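Local atomic coordinates of Vv2_1132 (Vibrio vulnificus CMCP6, PDB entry 5Y9S), a protein that probably regulates transcription as a tetrameric LysR-type regulator, joining a helix-turn-helix DNA-binding domain to a substrate-binding domain of periplasmic-binding-protein type. Residues Ala293-Gln296 with Phe297-Ile301. Residues are numbered along the deposited sequence; the frame is centred on the assembly and turned at random.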
ATOM      1  N   ALA D 293       4.731  37.997  18.035  1.00 55.24           N
ATOM      2  CA  ALA D 293       4.342  38.227  16.651  1.00 45.38           C
ATOM      3  C   ALA D 293       2.838  38.047  16.479  1.00 41.44           C
ATOM      4  O   ALA D 293       2.179  38.847  15.805  1.00 47.89           O
ATOM      5  CB  ALA D 293       5.123  37.295  15.723  1.00 38.64           C
ATOM      6  N   VAL D 294       2.271  37.021  17.110  1.00 39.49           N
ATOM      7  CA  VAL D 294       0.835  36.805  17.002  1.00 46.02           C
ATOM      8  C   VAL D 294       0.069  37.928  17.699  1.00 49.80           C
ATOM      9  O   VAL D 294      -0.919  38.447  17.166  1.00 45.81           O
ATOM     10  CB  VAL D 294       0.465  35.422  17.560  1.00 39.40           C
ATOM     11  CG1 VAL D 294      -1.023  35.178  17.418  1.00 36.08           C
ATOM     12  CG2 VAL D 294       1.244  34.368  16.836  1.00 38.33           C
ATOM     13  N   ASP D 295       0.522  38.341  18.884  1.00 53.83           N
ATOM     14  CA  ASP D 295      -0.147  39.440  19.575  1.00 55.93           C
ATOM     15  C   ASP D 295      -0.059  40.731  18.769  1.00 53.60           C
ATOM     16  O   ASP D 295      -1.069  41.415  18.567  1.00 56.47           O
ATOM     17  CB  ASP D 295       0.439  39.623  20.973  1.00 62.61           C
ATOM     18  CG  ASP D 295      -0.410  38.959  22.043  1.00 68.69           C
ATOM     19  OD1 ASP D 295      -1.612  39.320  22.154  1.00 66.32           O
ATOM     20  OD2 ASP D 295       0.116  38.066  22.750  1.00 67.57           O
ATOM     21  N   GLN D 296       1.133  41.073  18.274  1.00 50.81           N
ATOM     22  CA  GLN D 296       1.246  42.293  17.479  1.00 48.22           C
ATOM     23  C   GLN D 296       0.256  42.276  16.324  1.00 50.73           C
ATOM     24  O   GLN D 296      -0.381  43.292  16.024  1.00 52.49           O
ATOM     25  CB  GLN D 296       2.669  42.470  16.955  1.00 45.06           C
ATOM     26  CG  GLN D 296       3.687  42.886  17.997  1.00 51.08           C
ATOM     27  CD  GLN D 296       5.099  42.891  17.438  1.00 56.44           C
ATOM     28  OE1 GLN D 296       5.340  42.402  16.336  1.00 59.73           O
ATOM     29  NE2 GLN D 296       6.038  43.444  18.195  1.00 60.65           N
ATOM     30  N   PHE D 297       0.093  41.113  15.683  1.00 47.84           N
ATOM     31  CA  PHE D 297      -0.899  40.982  14.622  1.00 47.14           C
ATOM     32  C   PHE D 297      -2.311  41.145  15.164  1.00 46.89           C
ATOM     33  O   PHE D 297      -3.117  41.905  14.614  1.00 46.47           O
ATOM     34  CB  PHE D 297      -0.758  39.625  13.936  1.00 49.78           C
ATOM     35  CG  PHE D 297      -1.494  39.536  12.628  1.00 54.97           C
ATOM     36  CD1 PHE D 297      -2.869  39.382  12.599  1.00 59.10           C
ATOM     37  CD2 PHE D 297      -0.809  39.618  11.425  1.00 57.15           C
ATOM     38  CE1 PHE D 297      -3.546  39.304  11.400  1.00 59.27           C
ATOM     39  CE2 PHE D 297      -1.482  39.539  10.223  1.00 55.16           C
ATOM     40  CZ  PHE D 297      -2.852  39.385  10.214  1.00 56.25           C
ATOM     41  N   TRP D 298      -2.632  40.415  16.236  1.00 48.29           N
ATOM     42  CA  TRP D 298      -3.993  40.428  16.766  1.00 48.23           C
ATOM     43  C   TRP D 298      -4.385  41.818  17.256  1.00 52.55           C
ATOM     44  O   TRP D 298      -5.479  42.307  16.949  1.00 48.08           O
ATOM     45  CB  TRP D 298      -4.113  39.395  17.884  1.00 39.57           C
ATOM     46  CG  TRP D 298      -5.451  39.322  18.510  1.00 36.49           C
ATOM     47  CD1 TRP D 298      -5.956  40.154  19.468  1.00 36.05           C
ATOM     48  CD2 TRP D 298      -6.475  38.355  18.239  1.00 39.39           C
ATOM     49  NE1 TRP D 298      -7.228  39.765  19.809  1.00 40.06           N
ATOM     50  CE2 TRP D 298      -7.573  38.665  19.067  1.00 44.86           C
ATOM     51  CE3 TRP D 298      -6.569  37.256  17.379  1.00 37.51           C
ATOM     52  CZ2 TRP D 298      -8.754  37.914  19.059  1.00 51.41           C
ATOM     53  CZ3 TRP D 298      -7.743  36.509  17.372  1.00 43.62           C
ATOM     54  CH2 TRP D 298      -8.820  36.846  18.205  1.00 45.27           C
ATOM     55  N   GLN D 299      -3.495  42.482  18.000  1.00 49.25           N
ATOM     56  CA  GLN D 299      -3.804  43.807  18.527  1.00 55.16           C
ATOM     57  C   GLN D 299      -4.006  44.830  17.421  1.00 62.88           C
ATOM     58  O   GLN D 299      -4.559  45.903  17.679  1.00 64.90           O
ATOM     59  CB  GLN D 299      -2.698  44.274  19.479  1.00 59.21           C
ATOM     60  CG  GLN D 299      -3.052  44.125  20.958  1.00 69.33           C
ATOM     61  CD  GLN D 299      -2.722  42.746  21.526  1.00 79.48           C
ATOM     62  OE1 GLN D 299      -2.007  41.957  20.912  1.00 85.26           O
ATOM     63  NE2 GLN D 299      -3.248  42.452  22.709  1.00 82.10           N
ATOM     64  N   GLU D 300      -3.584  44.527  16.199  1.00 65.55           N
ATOM     65  CA  GLU D 300      -3.763  45.482  15.116  1.00 70.47           C
ATOM     66  C   GLU D 300      -5.137  45.368  14.447  1.00 68.31           C
ATOM     67  O   GLU D 300      -5.655  46.375  13.942  1.00 74.82           O
ATOM     68  CB  GLU D 300      -2.629  45.314  14.097  1.00 64.50           C
ATOM     69  CG  GLU D 300      -2.139  46.629  13.489  1.00 63.12           C
ATOM     70  CD  GLU D 300      -3.197  47.284  12.634  1.00 67.83           C
ATOM     71  OE1 GLU D 300      -3.795  46.579  11.793  1.00 73.13           O
ATOM     72  OE2 GLU D 300      -3.440  48.493  12.803  1.00 72.50           O
ATOM     73  N   ILE D 301      -5.758  44.191  14.454  1.00 68.19           N
ATOM     74  CA  ILE D 301      -7.086  44.002  13.863  1.00 59.86           C
ATOM     75  C   ILE D 301      -8.091  43.977  15.016  1.00 66.59           C
ATOM     76  O   ILE D 301      -8.462  42.919  15.526  1.00 56.15           O
ATOM     77  CB  ILE D 301      -7.161  42.736  13.001  1.00 50.73           C
ATOM     78  CG1 ILE D 301      -6.417  41.577  13.655  1.00 51.75           C
ATOM     79  CG2 ILE D 301      -6.591  42.964  11.606  1.00 43.48           C
ATOM     80  CD1 ILE D 301      -6.541  40.295  12.883  1.00 53.62           C
TER
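The last helix of the LysR substrate-binding domain, residues 292-300, shows how an amphipathic alpha helix divides its labour: i to i+4 backbone bonds hold the turns together, and the side chains serve two different faces. F297 N donates to A293 O over 3.1 Å, and the next bond, W298 N to V294 O, is shorter at 2.8 Å. Q299 N reaches D295 O at 2.7 Å with an almost straight N-H...O angle of 178°. The series then fades: E300 N lies 3.4 Å from Q296 O in a weak bond, while E300 N also bonds to F297 O at 3.1 Å, an i to i+3 link of the kind that appears as a helix tightens toward its end. On the outer face, D295 and Q299 run side by side and point the same way, with carboxylate and amide planes 38° apart. The Q299 chain bends at chi2 and lies alongside D295, its CB 3.4 Å from D295 O. The carboxylate has a stronger partner beyond the helix, since OD1 of D295 forms a salt bridge with R285, whose cationic group also lies against the W298 indole in a cation-pi contact. Both aromatic residues carry CG anti to the backbone N (chi1 180° for W298), and their rings are directed away from the preceding turn into the domain. Q296 OE1 hydrogen-bonds instead to H127. The buried face packs on the mixed sheet: F297 rests on L153 and F155 of strand 153-157 and also on L125 of helix 122-125, while W298 spans L153 and, on strand 172-186, E173 and C175, with I301 following onto F155 and I177.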